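Local coordinates for glutathione S-transferase family protein (Pseudomonas putida, PDB 3LXZ) that probably catalyses the conjugation of reduced glutathione to a wide range of hydrophobic electrophiles, as a member of the glutathione S-transferase superfamily, at residues L67-I70 and E71-G75; N175-F178 and L179-F182; M198-I201 and L202-E206. All blocks are in the same frame, centred on the assembly; numbering follows the deposited sequence. Where two conformers were deposited one is given.

Contact 1: residues L67-I70 and E71-G75; sequences LDYI and EQTQG
Tyr69 and Thr73 meet one turn apart at the C-terminal end of helix 63-73, in the thioredoxin-like N-terminal domain, so this is a local contact where the helix runs out. The carbonyl O of Tyr69 is gripped twice by Thr73: its backbone N donates to Tyr69 O over 3.0 Å, and OG1 donates to the same Tyr69 O over 2.9 Å from above the carbonyl plane. With OG1 set between its own N and carbonyl carbon (chi1 61°), the threonine brings its hydroxyl back to that oxygen and its methyl over the tyrosine. CG2 sits 4.0 Å from the centroid of the Tyr69 ring, a CH-pi contact over the face. The hydroxyl in turn accepts from Gln74 NE2, 3.0 Å from Thr73 OG1; that oxygen lies close to the glutamine's amide plane, and the bond probably holds the bent side chain in place. Gln74 is the first residue to leave helical geometry, yet its N still reaches Ile70 O at 2.9 Å. On another flank, one water donates to both Leu67 O and Glu71 OE1, while the glutamate also forms a salt bridge with Lys24. Around this end, Leu67 and Ile70 pack on helix 12-23, Leu67 also touches Leu154 of helix 154-174, and Tyr69 rests against strand 52-55 and against Ala88 of the second subunit.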
ATOM      1  N   LEU A  67      -4.381  11.003  -4.008  1.00 15.22           N
ATOM      2  CA  LEU A  67      -3.968  11.328  -5.378  1.00 15.29           C
ATOM      3  C   LEU A  67      -4.973  10.791  -6.416  1.00 15.91           C
ATOM      4  O   LEU A  67      -5.303  11.482  -7.404  1.00 15.12           O
ATOM      5  CB  LEU A  67      -2.548  10.801  -5.680  1.00 15.13           C
ATOM      6  CG  LEU A  67      -1.394  11.398  -4.895  1.00 17.17           C
ATOM      7  CD1 LEU A  67      -0.100  10.649  -5.204  1.00 17.47           C
ATOM      8  CD2 LEU A  67      -1.297  12.865  -5.324  1.00 17.38           C
ATOM      9  N   ASP A  68      -5.501   9.585  -6.178  1.00 16.65           N
ATOM     10  CA  ASP A  68      -6.489   9.000  -7.069  1.00 16.98           C
ATOM     11  C   ASP A  68      -7.796   9.789  -7.075  1.00 17.91           C
ATOM     12  O   ASP A  68      -8.369  10.004  -8.158  1.00 19.42           O
ATOM     13  CB  ASP A  68      -6.784   7.548  -6.688  1.00 17.88           C
ATOM     14  CG  ASP A  68      -5.801   6.552  -7.293  1.00 20.52           C
ATOM     15  OD1 ASP A  68      -5.008   6.897  -8.216  1.00 21.85           O
ATOM     16  OD2 ASP A  68      -5.840   5.392  -6.817  1.00 22.01           O
ATOM     17  N   TYR A  69      -8.254  10.205  -5.891  1.00 18.60           N
ATOM     18  CA  TYR A  69      -9.420  11.076  -5.753  1.00 19.37           C
ATOM     19  C   TYR A  69      -9.203  12.386  -6.487  1.00 19.50           C
ATOM     20  O   TYR A  69     -10.078  12.807  -7.217  1.00 20.32           O
ATOM     21  CB  TYR A  69      -9.718  11.359  -4.285  1.00 19.55           C
ATOM     22  CG  TYR A  69     -10.932  12.235  -4.078  1.00 19.39           C
ATOM     23  CD1 TYR A  69     -12.218  11.722  -4.146  1.00 19.48           C
ATOM     24  CD2 TYR A  69     -10.781  13.588  -3.799  1.00 21.40           C
ATOM     25  CE1 TYR A  69     -13.342  12.550  -3.935  1.00 20.08           C
ATOM     26  CE2 TYR A  69     -11.889  14.420  -3.598  1.00 21.58           C
ATOM     27  CZ  TYR A  69     -13.163  13.881  -3.666  1.00 23.00           C
ATOM     28  OH  TYR A  69     -14.249  14.697  -3.452  1.00 25.93           O
ATOM     29  N   ILE A  70      -8.027  12.997  -6.325  1.00 19.99           N
ATOM     30  CA  ILE A  70      -7.733  14.248  -7.031  1.00 20.27           C
ATOM     31  C   ILE A  70      -7.804  14.098  -8.557  1.00 20.96           C
ATOM     32  O   ILE A  70      -8.427  14.932  -9.238  1.00 20.96           O
ATOM     33  CB  ILE A  70      -6.417  14.874  -6.552  1.00 19.68           C
ATOM     34  CG1 ILE A  70      -6.548  15.370  -5.124  1.00 20.83           C
ATOM     35  CG2 ILE A  70      -6.019  16.093  -7.410  1.00 19.52           C
ATOM     36  CD1 ILE A  70      -5.195  15.763  -4.493  1.00 21.79           C
ATOM     37  N   GLU A  71      -7.179  13.049  -9.103  1.00 20.63           N
ATOM     38  CA  GLU A  71      -7.248  12.779 -10.549  1.00 21.77           C
ATOM     39  C   GLU A  71      -8.679  12.712 -11.115  1.00 22.10           C
ATOM     40  O   GLU A  71      -8.996  13.307 -12.147  1.00 21.92           O
ATOM     41  CB  GLU A  71      -6.504  11.491 -10.914  1.00 22.04           C
ATOM     42  CG  GLU A  71      -5.011  11.637 -11.114  1.00 22.94           C
ATOM     43  CD  GLU A  71      -4.613  12.903 -11.896  1.00 21.81           C
ATOM     44  OE1 GLU A  71      -4.129  13.817 -11.217  1.00 22.45           O
ATOM     45  OE2 GLU A  71      -4.809  12.993 -13.149  1.00 21.12           O
ATOM     46  N   GLN A  72      -9.512  11.957 -10.400  1.00 21.70           N
ATOM     47  CA  GLN A  72     -10.871  11.663 -10.733  1.00 23.05           C
ATOM     48  C   GLN A  72     -11.774  12.893 -10.692  1.00 22.73           C
ATOM     49  O   GLN A  72     -12.643  13.046 -11.548  1.00 24.24           O
ATOM     50  CB  GLN A  72     -11.370  10.684  -9.676  1.00 23.27           C
ATOM     51  CG  GLN A  72     -12.789  10.327  -9.800  1.00 28.61           C
ATOM     52  CD  GLN A  72     -12.901   8.970 -10.334  1.00 36.36           C
ATOM     53  OE1 GLN A  72     -13.201   8.015  -9.587  1.00 37.65           O
ATOM     54  NE2 GLN A  72     -12.580   8.825 -11.634  1.00 37.73           N
ATOM     55  N   THR A  73     -11.569  13.755  -9.703  1.00 22.09           N
ATOM     56  CA  THR A  73     -12.544  14.798  -9.396  1.00 22.30           C
ATOM     57  C   THR A  73     -12.127  16.198  -9.830  1.00 22.84           C
ATOM     58  O   THR A  73     -12.976  17.080  -9.969  1.00 22.95           O
ATOM     59  CB  THR A  73     -12.934  14.832  -7.902  1.00 22.16           C
ATOM     60  OG1 THR A  73     -11.783  15.105  -7.079  1.00 21.94           O
ATOM     61  CG2 THR A  73     -13.613  13.507  -7.490  1.00 23.17           C
ATOM     62  N   GLN A  74     -10.838  16.403 -10.075  1.00 23.03           N
ATOM     63  CA  GLN A  74     -10.347  17.771 -10.243  1.00 24.12           C
ATOM     64  C   GLN A  74      -9.891  18.027 -11.652  1.00 24.42           C
ATOM     65  O   GLN A  74      -9.429  17.097 -12.329  1.00 25.56           O
ATOM     66  CB  GLN A  74      -9.195  18.097  -9.277  1.00 23.52           C
ATOM     67  CG  GLN A  74      -9.489  17.842  -7.773  1.00 25.32           C
ATOM     68  CD  GLN A  74     -10.626  18.700  -7.218  1.00 27.64           C
ATOM     69  OE1 GLN A  74     -10.609  19.930  -7.347  1.00 28.81           O
ATOM     70  NE2 GLN A  74     -11.615  18.050  -6.586  1.00 26.04           N
ATOM     71  N   GLY A  75      -9.969  19.301 -12.052  1.00 24.69           N
ATOM     72  CA  GLY A  75      -9.400  19.811 -13.325  1.00 25.71           C
ATOM     73  C   GLY A  75      -7.886  19.909 -13.348  1.00 25.93           C
ATOM     74  O   GLY A  75      -7.212  19.515 -12.390  1.00 25.46           O
TER
HETATM   75  O   HOH W   1      -3.598  13.825  -8.466  1.00 26.50           O

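Contact 2: residues N175-F178 and L179-F182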
ATOM      1  N   ASN A 175      25.644   2.345   4.355  1.00 29.83           N
ATOM      2  CA  ASN A 175      26.880   2.424   3.547  1.00 30.32           C
ATOM      3  C   ASN A 175      26.690   1.935   2.092  1.00 30.12           C
ATOM      4  O   ASN A 175      27.558   1.256   1.528  1.00 30.08           O
ATOM      5  CB  ASN A 175      28.038   1.669   4.243  1.00 31.51           C
ATOM      6  CG  ASN A 175      28.264   2.126   5.703  1.00 34.61           C
ATOM      7  OD1 ASN A 175      28.177   1.320   6.640  1.00 39.80           O
ATOM      8  ND2 ASN A 175      28.532   3.425   5.898  1.00 36.33           N
ATOM      9  N   ILE A 176      25.547   2.282   1.494  1.00 29.02           N
ATOM     10  CA  ILE A 176      25.205   1.885   0.114  1.00 28.74           C
ATOM     11  C   ILE A 176      24.592   3.090  -0.593  1.00 28.09           C
ATOM     12  O   ILE A 176      23.687   3.731  -0.069  1.00 27.81           O
ATOM     13  CB  ILE A 176      24.166   0.728   0.065  1.00 29.07           C
ATOM     14  CG1 ILE A 176      24.600  -0.469   0.918  1.00 29.54           C
ATOM     15  CG2 ILE A 176      23.860   0.300  -1.382  1.00 28.87           C
ATOM     16  CD1 ILE A 176      23.508  -1.557   1.061  1.00 30.45           C
ATOM     17  N   ASP A 177      25.104   3.420  -1.768  1.00 27.12           N
ATOM     18  CA  ASP A 177      24.507   4.485  -2.570  1.00 27.14           C
ATOM     19  C   ASP A 177      23.696   3.764  -3.629  1.00 26.42           C
ATOM     20  O   ASP A 177      24.245   3.234  -4.585  1.00 26.34           O
ATOM     21  CB  ASP A 177      25.610   5.389  -3.165  1.00 26.78           C
ATOM     22  CG  ASP A 177      25.070   6.561  -3.963  1.00 28.93           C
ATOM     23  OD1 ASP A 177      23.861   6.600  -4.290  1.00 23.76           O
ATOM     24  OD2 ASP A 177      25.881   7.470  -4.297  1.00 29.51           O
ATOM     25  N   PHE A 178      22.384   3.711  -3.430  1.00 26.23           N
ATOM     26  CA  PHE A 178      21.524   3.023  -4.370  1.00 25.47           C
ATOM     27  C   PHE A 178      21.533   3.711  -5.737  1.00 26.05           C
ATOM     28  O   PHE A 178      21.367   3.069  -6.761  1.00 26.59           O
ATOM     29  CB  PHE A 178      20.075   2.920  -3.833  1.00 25.51           C
ATOM     30  CG  PHE A 178      19.956   2.187  -2.510  1.00 24.67           C
ATOM     31  CD1 PHE A 178      20.138   0.812  -2.431  1.00 22.62           C
ATOM     32  CD2 PHE A 178      19.631   2.881  -1.360  1.00 23.63           C
ATOM     33  CE1 PHE A 178      20.028   0.147  -1.207  1.00 23.72           C
ATOM     34  CE2 PHE A 178      19.519   2.218  -0.129  1.00 23.86           C
ATOM     35  CZ  PHE A 178      19.719   0.864  -0.066  1.00 22.84           C
ATOM     36  N   LEU A 179      21.713   5.017  -5.768  1.00 25.72           N
ATOM     37  CA  LEU A 179      21.614   5.725  -7.039  1.00 25.19           C
ATOM     38  C   LEU A 179      22.926   5.709  -7.850  1.00 25.45           C
ATOM     39  O   LEU A 179      22.904   6.003  -9.040  1.00 25.58           O
ATOM     40  CB  LEU A 179      21.103   7.147  -6.824  1.00 25.72           C
ATOM     41  CG  LEU A 179      19.668   7.265  -6.303  1.00 24.24           C
ATOM     42  CD1 LEU A 179      19.316   8.725  -5.992  1.00 24.98           C
ATOM     43  CD2 LEU A 179      18.673   6.688  -7.309  1.00 23.10           C
ATOM     44  N   ALA A 180      24.038   5.316  -7.225  1.00 25.22           N
ATOM     45  CA  ALA A 180      25.334   5.253  -7.928  1.00 25.75           C
ATOM     46  C   ALA A 180      25.351   4.280  -9.111  1.00 25.77           C
ATOM     47  O   ALA A 180      26.065   4.525 -10.081  1.00 26.27           O
ATOM     48  CB  ALA A 180      26.476   4.923  -6.954  1.00 26.01           C
ATOM     49  N   ASP A 181      24.580   3.193  -9.001  0.50 25.70           N
ATOM     50  CA  ASP A 181      24.455   2.184 -10.057  0.50 25.83           C
ATOM     51  C   ASP A 181      23.069   2.114 -10.723  0.50 25.40           C
ATOM     52  O   ASP A 181      22.698   1.084 -11.300  0.50 25.30           O
ATOM     53  CB  ASP A 181      24.870   0.804  -9.536  0.50 26.40           C
ATOM     54  CG  ASP A 181      26.245   0.395 -10.024  0.50 27.34           C
ATOM     55  OD1 ASP A 181      27.172   1.237  -9.972  0.50 28.36           O
ATOM     56  OD2 ASP A 181      26.388  -0.764 -10.484  0.50 30.77           O
ATOM     57  N   PHE A 182      22.327   3.219 -10.659  1.00 24.67           N
ATOM     58  CA  PHE A 182      20.951   3.278 -11.188  1.00 23.45           C
ATOM     59  C   PHE A 182      20.823   4.600 -11.924  1.00 22.78           C
ATOM     60  O   PHE A 182      20.119   5.498 -11.455  1.00 22.41           O
ATOM     61  CB  PHE A 182      19.954   3.259 -10.007  1.00 23.55           C
ATOM     62  CG  PHE A 182      18.538   2.873 -10.380  1.00 22.70           C
ATOM     63  CD1 PHE A 182      18.122   2.843 -11.716  1.00 20.67           C
ATOM     64  CD2 PHE A 182      17.604   2.556  -9.371  1.00 22.39           C
ATOM     65  CE1 PHE A 182      16.835   2.462 -12.053  1.00 21.14           C
ATOM     66  CE2 PHE A 182      16.289   2.204  -9.697  1.00 20.95           C
ATOM     67  CZ  PHE A 182      15.898   2.161 -11.036  1.00 22.65           C
TER
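The backbone leaves an extended conformation at Asp177 and coils through Phe178, Leu179 and Ala180, where a weak bond joins Ala180 N to Asp177 O at 3.4 Å. This tight turn lies in the loop joining helix 154-174 to helix 183-193. Asp177 folds its carboxylate over the start of the turn: with CG anti to the backbone N (chi1 -177°), OD1 faces two successive amides, lying 3.1 Å from Leu179 N and 3.2 Å from Ala180 N. Both bonds are weak and bent, near 130° at the hydrogen; the one from Leu179 N has the pattern of an Asx turn. Beside them the Ala180 methyl lies 3.7 Å from Asp177 CG. The Phe178 ring stacks with Phe134 of helix 120-140, and Leu179 packs on Ala185 and Leu189 of helix 183-193. With an alanine in place of this aspartate, the Leu179 and Ala180 amides are likely to lose their shared carboxylate and Asn167 ND2 its acceptor. Since Asn167 bonds Asp177 OD1 and also takes the Leu179 amide through its own OD1, one helix 154-174 side chain and one carboxylate oxygen together hold the turn, the weak bonds within it being backed by the two from Asn167.

Contact 3: residues M198-I201 and L202-E206; sequences MPRI and LADKE
Asp204 OD2 is gripped by two cations: Arg200 NE donates to it over 2.7 Å, and Lys18 of helix 12-23 forms a second salt bridge with the same oxygen. The pair is an i to i+4 salt bridge on the first turns of helix 198-218, in the helical C-terminal domain of the glutathione S-transferase fold. The Arg200 bond is nearly straight, 165° at the hydrogen, and OD2 lies in the guanidinium plane at its edge. The carboxylate is met on its syn side but turned, the two planes standing 58° apart. Arg200 reaches it with CG roughly anti to the backbone N (chi1 150°) and a bend at chi2, which carries the chain forward along the helix, toward the next turn; its CD also passes 3.5 Å from Asp204 OD2. NH2 of the same guanidinium pairs with Glu30, so two carboxylates probably steady the group. The helical backbone bonds accompany it, Asp204 N reaching Arg200 O at 3.0 Å. Ile201 and Met198, a selenomethionine, pack against Leu19 of helix 12-23 and Phe161 of helix 154-174, and thereby join the two domains. One turn on from Met198, Leu202 completes the local contact, its CD1 methyl lying 3.9 Å from Met198 CG, where the two side chains meet at a slant.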
HETATM    1  N   MSE A 198       9.059  23.012  -7.354  1.00 19.46           N
HETATM    2  CA  MSE A 198       9.951  22.465  -6.355  1.00 20.36           C
HETATM    3  C   MSE A 198      10.544  23.552  -5.446  1.00 21.41           C
HETATM    4  O   MSE A 198      10.615  23.337  -4.228  1.00 20.98           O
HETATM    5  CB  MSE A 198      11.027  21.568  -6.994  1.00 20.19           C
HETATM    6  CG  MSE A 198      11.781  20.713  -6.046  1.00 20.37           C
HETATM    7 SE   MSE A 198      10.608  19.385  -5.148  1.00 24.84          SE
HETATM    8  CE  MSE A 198       9.797  18.607  -6.689  1.00 20.96           C
ATOM      9  N   PRO A 199      10.959  24.723  -6.009  1.00 21.78           N
ATOM     10  CA  PRO A 199      11.489  25.729  -5.069  1.00 22.20           C
ATOM     11  C   PRO A 199      10.524  26.065  -3.906  1.00 22.09           C
ATOM     12  O   PRO A 199      10.965  26.135  -2.755  1.00 22.20           O
ATOM     13  CB  PRO A 199      11.759  26.956  -5.973  1.00 22.85           C
ATOM     14  CG  PRO A 199      12.089  26.336  -7.335  1.00 23.31           C
ATOM     15  CD  PRO A 199      11.204  25.089  -7.421  1.00 22.33           C
ATOM     16  N   ARG A 200       9.235  26.239  -4.204  1.00 22.21           N
ATOM     17  CA  ARG A 200       8.209  26.490  -3.193  1.00 22.16           C
ATOM     18  C   ARG A 200       8.072  25.335  -2.173  1.00 21.18           C
ATOM     19  O   ARG A 200       7.995  25.566  -0.972  1.00 20.62           O
ATOM     20  CB  ARG A 200       6.875  26.777  -3.872  1.00 22.87           C
ATOM     21  CG  ARG A 200       5.633  26.375  -3.092  1.00 26.83           C
ATOM     22  CD  ARG A 200       5.015  27.534  -2.337  1.00 31.06           C
ATOM     23  NE  ARG A 200       3.921  27.070  -1.473  1.00 33.15           N
ATOM     24  CZ  ARG A 200       2.620  27.101  -1.787  1.00 34.55           C
ATOM     25  NH1 ARG A 200       2.198  27.586  -2.958  1.00 30.55           N
ATOM     26  NH2 ARG A 200       1.727  26.639  -0.909  1.00 34.30           N
ATOM     27  N   ILE A 201       8.091  24.098  -2.656  1.00 20.27           N
ATOM     28  CA  ILE A 201       8.044  22.954  -1.759  1.00 19.58           C
ATOM     29  C   ILE A 201       9.232  22.912  -0.819  1.00 18.73           C
ATOM     30  O   ILE A 201       9.081  22.699   0.385  1.00 18.95           O
ATOM     31  CB  ILE A 201       7.876  21.642  -2.539  1.00 20.08           C
ATOM     32  CG1 ILE A 201       6.424  21.546  -2.970  1.00 20.99           C
ATOM     33  CG2 ILE A 201       8.210  20.463  -1.642  1.00 20.39           C
ATOM     34  CD1 ILE A 201       6.204  20.683  -4.200  1.00 23.79           C
ATOM     35  N   LEU A 202      10.424  23.133  -1.353  1.00 18.40           N
ATOM     36  CA  LEU A 202      11.598  23.057  -0.535  1.00 18.38           C
ATOM     37  C   LEU A 202      11.748  24.247   0.422  1.00 18.65           C
ATOM     38  O   LEU A 202      12.270  24.097   1.527  1.00 18.24           O
ATOM     39  CB  LEU A 202      12.853  22.868  -1.386  1.00 19.27           C
ATOM     40  CG  LEU A 202      12.860  21.614  -2.270  1.00 20.80           C
ATOM     41  CD1 LEU A 202      14.141  21.617  -3.074  1.00 21.34           C
ATOM     42  CD2 LEU A 202      12.750  20.342  -1.398  1.00 23.21           C
ATOM     43  N   ALA A 203      11.273  25.415  -0.008  1.00 18.26           N
ATOM     44  CA  ALA A 203      11.288  26.631   0.816  1.00 20.15           C
ATOM     45  C   ALA A 203      10.338  26.463   2.014  1.00 20.18           C
ATOM     46  O   ALA A 203      10.713  26.768   3.167  1.00 19.90           O
ATOM     47  CB  ALA A 203      10.895  27.882  -0.033  1.00 20.79           C
ATOM     48  N   ASP A 204       9.133  25.963   1.730  1.00 19.71           N
ATOM     49  CA  ASP A 204       8.146  25.699   2.786  1.00 19.66           C
ATOM     50  C   ASP A 204       8.665  24.648   3.751  1.00 19.20           C
ATOM     51  O   ASP A 204       8.549  24.797   4.963  1.00 18.88           O
ATOM     52  CB  ASP A 204       6.787  25.290   2.229  1.00 20.21           C
ATOM     53  CG  ASP A 204       6.053  26.440   1.497  1.00 24.14           C
ATOM     54  OD1 ASP A 204       6.517  27.627   1.551  1.00 26.17           O
ATOM     55  OD2 ASP A 204       5.024  26.144   0.834  1.00 25.90           O
ATOM     56  N   LYS A 205       9.266  23.589   3.212  1.00 18.53           N
ATOM     57  CA  LYS A 205       9.910  22.602   4.063  1.00 17.87           C
ATOM     58  C   LYS A 205      10.924  23.240   5.030  1.00 18.36           C
ATOM     59  O   LYS A 205      10.874  22.984   6.254  1.00 17.21           O
ATOM     60  CB  LYS A 205      10.537  21.476   3.223  1.00 17.42           C
ATOM     61  CG  LYS A 205      11.355  20.465   4.052  1.00 18.38           C
ATOM     62  CD  LYS A 205      11.817  19.246   3.204  1.00 22.25           C
ATOM     63  CE  LYS A 205      12.505  18.206   4.110  1.00 27.66           C
ATOM     64  NZ  LYS A 205      13.263  17.066   3.429  1.00 30.48           N
ATOM     65  N   GLU A 206      11.816  24.083   4.506  1.00 18.57           N
ATOM     66  CA  GLU A 206      12.868  24.682   5.343  1.00 20.14           C
ATOM     67  C   GLU A 206      12.248  25.589   6.407  1.00 18.89           C
ATOM     68  O   GLU A 206      12.659  25.581   7.568  1.00 18.83           O
ATOM     69  CB  GLU A 206      13.853  25.485   4.469  1.00 20.58           C
ATOM     70  CG  GLU A 206      14.863  26.340   5.246  1.00 27.90           C
ATOM     71  CD  GLU A 206      15.896  25.527   6.052  1.00 36.92           C
ATOM     72  OE1 GLU A 206      15.941  24.265   5.933  1.00 41.28           O
ATOM     73  OE2 GLU A 206      16.678  26.158   6.813  1.00 41.79           O
TER

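Overall arrangement
Along the chain the three contacts come in series, none nested in or crossing another, and each lies within one continuous stretch. Contact 1 ends the last helix of the N-terminal domain, contact 2 turns the loop from helix 154-174 into helix 183-193, and contact 3 opens helix 198-218. Contacts 1 and 2 stand on opposite sides of the chain's centre, their centres about 34 Å apart; the centre of contact 3 is about 23 Å from that of contact 1 and about 25 Å from that of contact 2. None touches another, but helix 12-23 borders contacts 1 and 3, and helix 154-174 borders all three, which links both domains.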